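PDB 6GF6: zona pellucida sperm-binding protein 1,Zona pellucida sperm-binding protein 1 from Gallus gallus, which cross-links the filaments of the egg coat, probably through homodimers of its ZP-N1 domain, the part of the protein present here. Local coordinates for residues G40-V45 and R84-E89; V31-L36 and H53-G58. The protein carries 2 engineered substitutions. One frame throughout, in Å; residues are numbered along the deposited sequence.

Both interactions share the sheet that holds strand 30-36. In it, strand 30-36 lies between strands 42-44 and 80-90. Interaction 1 bridges these two flanking strands on the outer surface. Interaction 2 sends the other face of strand 30-36 inward, to strand 53-57 of the second sheet. Their centres are about 9 Å apart. Lys34 joins them: its NZ makes a salt bridge to Glu44 OE1 at 2.5 Å. The Lys34 carbonyl O probably accepts a hydrogen bond from Gln86 N at 2.8 Å. In another structure of this protein, several zinc sites include His32, Lys34, Glu44, His53 and Glu88; no zinc is bound to this chain. The N-acetylglucosamine, N-linked at Asn47, lies beside strand 53-57.

Interaction 1. Residues G40-V45 and R84-E89; sequences GTRFEV and RVQLEE
Gln86 reaches toward Arg42 and accepts a hydrogen bond from it, NE of Arg42 to OE1 of Gln86 at 3.0 Å. The bond is bent, with an N-H...O angle of 138°. OE1 lies nearly in the guanidinium plane, at its edge, while the amide plane is turned steeply against that group. Gln86 has CG anti to its backbone N (chi1 -175°) and an extended chain, which carries the amide out to this edge. Its NE2 binds Ser99 OG on strand 96-107, and these two bonds fix the turn of the amide.

The two segments are not paired directly. Strand 30-36 runs between them in an antiparallel sheet of this Ig-like ZP-N domain, and the Arg42 side chain passes over it, touching Lys34 and Leu36.

Two residues on, Glu88 OE2 forms a salt bridge with Arg42 NH1 at 3.1 Å. The nitrogen approaches from above the carboxylate plane. Arg42 bends at chi3 (61°), and its NE and NH1 serve separate acceptors. With an alanine here, NH1 of Arg42 would probably lose its charged mate, leaving the guanidinium held on this segment by the Gln86 bond alone. Glu88 also packs on Lys34 and binds zinc in another structure.

Interaction 2. Residues V31-L36 and H53-G58; sequences VHFKVL and HWLNTG. With NAG (2-acetamido-2-deoxy-beta-D-glucopyranose), chain E.
Phe33 faces Leu55 with their CA atoms 8.4 Å apart, and Val35 faces His53 with theirs 9.4 Å apart. The two strands run in opposite directions and share no hydrogen bonds. They belong to different sheets, packed face to face as in the beta-sandwich of an Ig-like fold. In all four residues CB points toward the other strand.

The closest touch is Leu55 CD2 against Phe33 CD1, at 3.5 Å. This methyl meets the ring obliquely, and CG of the ring is also close, at 3.9 Å. Val31 CG1 lies above one face of the Phe33 ring, offset toward its rim. Phe65 of strand 63-68 touches both Phe33 and His53.

Two residues along, Val35 CG2 meets His53 ND1 at 4.0 Å, again obliquely. His53 CG sits between the backbone N and the carbonyl carbon (chi1 54°), and this torsion turns the imidazole toward Val35. His53 and His73 bind a zinc ion in another structure, and His73 also touches Val35.

Beside strand 53-57, an outermost strand of its sheet in this chain, C1 of the glycan N-acetylglucosamine lies 3.1 Å from Leu55 O. This sugar is hydrogen-bonded to Glu44 N of the second subunit. Trp54 stacks on His73 of that subunit.

The contact thus rests on van der Waals packing, apolar between Phe33 and Leu55, methyl against imidazole between Val35 and His53; no hydrogen bond sets the register.

Interaction 1. Residues G40-V45 and R84-E89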
loop_
_atom_site.group_PDB
_atom_site.type_symbol
_atom_site.label_atom_id
_atom_site.label_comp_id
_atom_site.label_asym_id
_atom_site.label_seq_id
_atom_site.Cartn_x
_atom_site.Cartn_y
_atom_site.Cartn_z
ATOM N N GLY B 40 -9.027 -20.934 -11.257
ATOM C CA GLY B 40 -9.945 -20.916 -10.139
ATOM C C GLY B 40 -9.317 -21.026 -8.767
ATOM O O GLY B 40 -10.049 -21.193 -7.786
ATOM N N THR B 41 -7.993 -20.967 -8.653
ATOM C CA THR B 41 -7.368 -21.003 -7.335
ATOM C C THR B 41 -7.661 -19.707 -6.589
ATOM O O THR B 41 -7.740 -18.632 -7.188
ATOM C CB THR B 41 -5.855 -21.192 -7.446
ATOM O OG1 THR B 41 -5.562 -22.367 -8.203
ATOM C CG2 THR B 41 -5.227 -21.316 -6.075
ATOM N N ARG B 42 -7.855 -19.816 -5.278
ATOM C CA ARG B 42 -8.159 -18.664 -4.437
ATOM C C ARG B 42 -6.935 -18.384 -3.570
ATOM O O ARG B 42 -6.629 -19.149 -2.650
ATOM C CB ARG B 42 -9.408 -18.926 -3.598
ATOM C CG ARG B 42 -10.686 -19.020 -4.431
ATOM C CD ARG B 42 -11.752 -19.919 -3.808
ATOM N NE ARG B 42 -12.196 -19.451 -2.492
ATOM C CZ ARG B 42 -11.852 -19.992 -1.322
ATOM N NH1 ARG B 42 -12.323 -19.472 -0.196
ATOM N NH2 ARG B 42 -11.044 -21.049 -1.260
ATOM N N PHE B 43 -6.294 -17.245 -3.807
ATOM C CA PHE B 43 -5.052 -16.883 -3.135
ATOM C C PHE B 43 -5.351 -15.907 -2.011
ATOM O O PHE B 43 -5.950 -14.854 -2.238
ATOM C CB PHE B 43 -4.039 -16.253 -4.094
ATOM C CG PHE B 43 -3.592 -17.153 -5.198
ATOM C CD1 PHE B 43 -4.329 -17.259 -6.364
ATOM C CD2 PHE B 43 -2.424 -17.892 -5.076
ATOM C CE1 PHE B 43 -3.914 -18.095 -7.389
ATOM C CE2 PHE B 43 -2.000 -18.731 -6.100
ATOM C CZ PHE B 43 -2.747 -18.831 -7.259
ATOM N N GLU B 44 -4.980 -16.296 -0.799
ATOM C CA GLU B 44 -5.075 -15.416 0.353
ATOM C C GLU B 44 -4.208 -14.182 0.143
ATOM O O GLU B 44 -3.132 -14.246 -0.457
ATOM C CB GLU B 44 -4.642 -16.160 1.617
ATOM C CG GLU B 44 -5.679 -17.172 2.055
ATOM C CD GLU B 44 -7.019 -16.547 2.367
ATOM O OE1 GLU B 44 -7.981 -16.889 1.652
ATOM O OE2 GLU B 44 -7.101 -15.678 3.266
ATOM N N VAL B 45 -4.712 -13.047 0.591
ATOM C CA VAL B 45 -4.012 -11.776 0.479
ATOM C C VAL B 45 -3.249 -11.495 1.766
ATOM O O VAL B 45 -3.836 -11.490 2.855
ATOM C CB VAL B 45 -5.003 -10.648 0.166
ATOM C CG1 VAL B 45 -4.318 -9.305 0.251
ATOM C CG2 VAL B 45 -5.635 -10.869 -1.204
ATOM N N ARG B 84 -9.013 -10.680 -11.244
ATOM C CA ARG B 84 -10.251 -11.253 -10.740
ATOM C C ARG B 84 -10.115 -11.516 -9.248
ATOM O O ARG B 84 -9.126 -12.109 -8.804
ATOM C CB ARG B 84 -10.596 -12.540 -11.490
ATOM C CG ARG B 84 -11.024 -12.291 -12.931
ATOM C CD ARG B 84 -11.328 -13.567 -13.707
ATOM N NE ARG B 84 -12.251 -14.462 -13.003
ATOM C CZ ARG B 84 -11.953 -15.686 -12.572
ATOM N NH1 ARG B 84 -10.744 -16.208 -12.760
ATOM N NH2 ARG B 84 -12.876 -16.401 -11.949
ATOM N N VAL B 85 -11.090 -11.039 -8.482
ATOM C CA VAL B 85 -11.075 -11.116 -7.029
ATOM C C VAL B 85 -12.410 -11.675 -6.572
ATOM O O VAL B 85 -13.455 -11.348 -7.143
ATOM C CB VAL B 85 -10.822 -9.738 -6.380
ATOM C CG1 VAL B 85 -10.848 -9.848 -4.860
ATOM C CG2 VAL B 85 -9.495 -9.161 -6.844
ATOM N N GLN B 86 -12.377 -12.514 -5.544
ATOM C CA GLN B 86 -13.583 -13.019 -4.904
ATOM C C GLN B 86 -13.772 -12.315 -3.570
ATOM O O GLN B 86 -12.821 -12.188 -2.792
ATOM C CB GLN B 86 -13.506 -14.533 -4.699
ATOM C CG GLN B 86 -14.788 -15.141 -4.151
ATOM C CD GLN B 86 -14.648 -16.613 -3.836
ATOM O OE1 GLN B 86 -13.544 -17.153 -3.822
ATOM N NE2 GLN B 86 -15.770 -17.270 -3.570
ATOM N N LEU B 87 -14.986 -11.832 -3.327
ATOM C CA LEU B 87 -15.371 -11.243 -2.052
ATOM C C LEU B 87 -16.284 -12.216 -1.334
ATOM O O LEU B 87 -17.308 -12.632 -1.888
ATOM C CB LEU B 87 -16.086 -9.907 -2.238
ATOM C CG LEU B 87 -15.296 -8.781 -2.887
ATOM C CD1 LEU B 87 -15.301 -8.958 -4.379
ATOM C CD2 LEU B 87 -15.900 -7.439 -2.511
ATOM N N GLU B 88 -15.915 -12.581 -0.116
ATOM C CA GLU B 88 -16.722 -13.467 0.709
ATOM C C GLU B 88 -17.281 -12.641 1.855
ATOM O O GLU B 88 -16.545 -12.260 2.771
ATOM C CB GLU B 88 -15.903 -14.645 1.221
ATOM C CG GLU B 88 -15.507 -15.611 0.126
ATOM C CD GLU B 88 -14.952 -16.910 0.661
ATOM O OE1 GLU B 88 -14.448 -16.929 1.806
ATOM O OE2 GLU B 88 -15.014 -17.912 -0.079
ATOM N N GLU B 89 -18.567 -12.333 1.783
ATOM C CA GLU B 89 -19.229 -11.660 2.888
ATOM C C GLU B 89 -19.446 -12.656 4.012
ATOM O O GLU B 89 -19.978 -13.746 3.789
ATOM C CB GLU B 89 -20.557 -11.058 2.432
ATOM C CG GLU B 89 -21.234 -10.204 3.492
ATOM C CD GLU B 89 -22.537 -9.587 3.016
ATOM O OE1 GLU B 89 -23.101 -8.753 3.754
ATOM O OE2 GLU B 89 -23.005 -9.945 1.915
#

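Interaction 2. Residues V31-L36 and H53-G58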
loop_
_atom_site.group_PDB
_atom_site.type_symbol
_atom_site.label_atom_id
_atom_site.label_comp_id
_atom_site.label_asym_id
_atom_site.label_seq_id
_atom_site.Cartn_x
_atom_site.Cartn_y
_atom_site.Cartn_z
ATOM N N VAL B 31 -15.757 -8.783 5.184
ATOM C CA VAL B 31 -15.505 -9.247 3.827
ATOM C C VAL B 31 -14.104 -9.835 3.806
ATOM O O VAL B 31 -13.177 -9.261 4.386
ATOM C CB VAL B 31 -15.649 -8.114 2.789
ATOM C CG1 VAL B 31 -15.309 -8.594 1.386
ATOM C CG2 VAL B 31 -17.054 -7.548 2.813
ATOM N N HIS B 32 -13.969 -11.017 3.219
ATOM C CA HIS B 32 -12.672 -11.618 2.963
ATOM C C HIS B 32 -12.401 -11.594 1.467
ATOM O O HIS B 32 -13.294 -11.881 0.660
ATOM C CB HIS B 32 -12.617 -13.051 3.501
ATOM C CG HIS B 32 -12.508 -13.123 4.990
ATOM N ND1 HIS B 32 -12.367 -14.312 5.671
ATOM C CD2 HIS B 32 -12.507 -12.148 5.929
ATOM C CE1 HIS B 32 -12.290 -14.065 6.967
ATOM N NE2 HIS B 32 -12.372 -12.760 7.149
ATOM N N PHE B 33 -11.173 -11.230 1.107
ATOM C CA PHE B 33 -10.758 -11.087 -0.280
ATOM C C PHE B 33 -9.831 -12.231 -0.667
ATOM O O PHE B 33 -8.967 -12.636 0.118
ATOM C CB PHE B 33 -10.040 -9.750 -0.507
ATOM C CG PHE B 33 -10.896 -8.541 -0.247
ATOM C CD1 PHE B 33 -11.036 -8.034 1.035
ATOM C CD2 PHE B 33 -11.547 -7.899 -1.289
ATOM C CE1 PHE B 33 -11.817 -6.916 1.274
ATOM C CE2 PHE B 33 -12.329 -6.781 -1.056
ATOM C CZ PHE B 33 -12.464 -6.290 0.227
ATOM N N LYS B 34 -10.015 -12.749 -1.880
ATOM C CA LYS B 34 -9.122 -13.750 -2.446
ATOM C C LYS B 34 -8.866 -13.421 -3.909
ATOM O O LYS B 34 -9.789 -13.048 -4.640
ATOM C CB LYS B 34 -9.695 -15.169 -2.333
ATOM C CG LYS B 34 -9.745 -15.733 -0.921
ATOM C CD LYS B 34 -11.089 -15.464 -0.262
ATOM C CE LYS B 34 -11.262 -16.296 1.001
ATOM N NZ LYS B 34 -10.253 -15.952 2.041
ATOM N N VAL B 35 -7.614 -13.559 -4.328
ATOM C CA VAL B 35 -7.226 -13.348 -5.717
ATOM C C VAL B 35 -7.440 -14.639 -6.490
ATOM O O VAL B 35 -7.100 -15.728 -6.014
ATOM C CB VAL B 35 -5.763 -12.877 -5.808
ATOM C CG1 VAL B 35 -5.330 -12.751 -7.261
ATOM C CG2 VAL B 35 -5.586 -11.554 -5.081
ATOM N N LEU B 36 -8.012 -14.522 -7.685
ATOM C CA LEU B 36 -8.310 -15.666 -8.538
ATOM C C LEU B 36 -7.392 -15.683 -9.753
ATOM O O LEU B 36 -7.083 -14.634 -10.327
ATOM C CB LEU B 36 -9.767 -15.645 -9.009
ATOM C CG LEU B 36 -10.838 -15.514 -7.930
ATOM C CD1 LEU B 36 -12.208 -15.423 -8.583
ATOM C CD2 LEU B 36 -10.782 -16.689 -6.963
ATOM N N HIS B 53 0.046 -6.564 -3.424
ATOM C CA HIS B 53 -1.365 -6.424 -3.093
ATOM C C HIS B 53 -1.514 -6.305 -1.583
ATOM O O HIS B 53 -0.707 -6.842 -0.820
ATOM C CB HIS B 53 -2.225 -7.577 -3.646
ATOM C CG HIS B 53 -1.763 -8.946 -3.249
ATOM N ND1 HIS B 53 -2.004 -10.059 -4.027
ATOM C CD2 HIS B 53 -1.098 -9.389 -2.157
ATOM C CE1 HIS B 53 -1.498 -11.125 -3.434
ATOM N NE2 HIS B 53 -0.942 -10.747 -2.299
ATOM N N TRP B 54 -2.544 -5.573 -1.160
ATOM C CA TRP B 54 -2.677 -5.213 0.243
ATOM C C TRP B 54 -4.145 -5.152 0.637
ATOM O O TRP B 54 -5.041 -5.059 -0.207
ATOM C CB TRP B 54 -2.000 -3.866 0.541
ATOM C CG TRP B 54 -0.565 -3.793 0.116
ATOM C CD1 TRP B 54 0.531 -4.090 0.872
ATOM C CD2 TRP B 54 -0.070 -3.398 -1.170
ATOM N NE1 TRP B 54 1.678 -3.904 0.138
ATOM C CE2 TRP B 54 1.336 -3.480 -1.121
ATOM C CE3 TRP B 54 -0.679 -2.983 -2.358
ATOM C CZ2 TRP B 54 2.142 -3.161 -2.212
ATOM C CZ3 TRP B 54 0.122 -2.667 -3.442
ATOM C CH2 TRP B 54 1.518 -2.757 -3.361
ATOM N N LEU B 55 -4.370 -5.206 1.947
ATOM C CA LEU B 55 -5.677 -5.055 2.571
ATOM C C LEU B 55 -5.651 -4.032 3.688
ATOM O O LEU B 55 -4.793 -4.094 4.525
ATOM C CB LEU B 55 -6.165 -6.369 3.150
ATOM C CG LEU B 55 -6.629 -7.472 2.230
ATOM C CD1 LEU B 55 -7.200 -8.598 3.053
ATOM C CD2 LEU B 55 -7.677 -6.955 1.281
ATOM N N ASN B 56 -6.601 -3.110 3.709
ATOM C CA ASN B 56 -6.704 -2.096 4.750
ATOM C C ASN B 56 -8.164 -1.871 5.104
ATOM O O ASN B 56 -9.074 -2.216 4.346
ATOM C CB ASN B 56 -6.073 -0.762 4.331
ATOM C CG ASN B 56 -4.579 -0.741 4.534
ATOM O OD1 ASN B 56 -4.094 -0.597 5.655
ATOM N ND2 ASN B 56 -3.835 -0.892 3.452
ATOM N N THR B 57 -8.374 -1.292 6.280
ATOM C CA THR B 57 -9.693 -0.882 6.739
ATOM C C THR B 57 -9.731 0.640 6.756
ATOM O O THR B 57 -8.866 1.279 7.365
ATOM C CB THR B 57 -9.997 -1.451 8.125
ATOM O OG1 THR B 57 -9.192 -0.783 9.103
ATOM C CG2 THR B 57 -9.703 -2.948 8.174
ATOM N N GLY B 58 -10.707 1.211 6.057
ATOM C CA GLY B 58 -10.848 2.651 5.988
ATOM C C GLY B 58 -11.297 3.261 7.302
ATOM O O GLY B 58 -11.701 2.582 8.247
HETATM C C1 NAG E . -2.314 -4.782 6.325
HETATM C C2 NAG E . -3.078 -5.726 7.258
HETATM C C3 NAG E . -4.293 -5.019 7.853
HETATM C C4 NAG E . -3.888 -3.703 8.499
HETATM C C5 NAG E . -3.119 -2.846 7.498
HETATM C C6 NAG E . -2.586 -1.558 8.090
HETATM C C7 NAG E . -2.822 -8.103 6.601
HETATM C C8 NAG E . -1.576 -8.145 7.445
HETATM N N2 NAG E . -3.483 -6.935 6.566
HETATM O O3 NAG E . -4.903 -5.871 8.817
HETATM O O4 NAG E . -5.049 -3.005 8.937
HETATM O O5 NAG E . -1.983 -3.577 7.011
HETATM O O6 NAG E . -1.914 -0.760 7.122
HETATM O O7 NAG E . -3.219 -9.087 5.984
#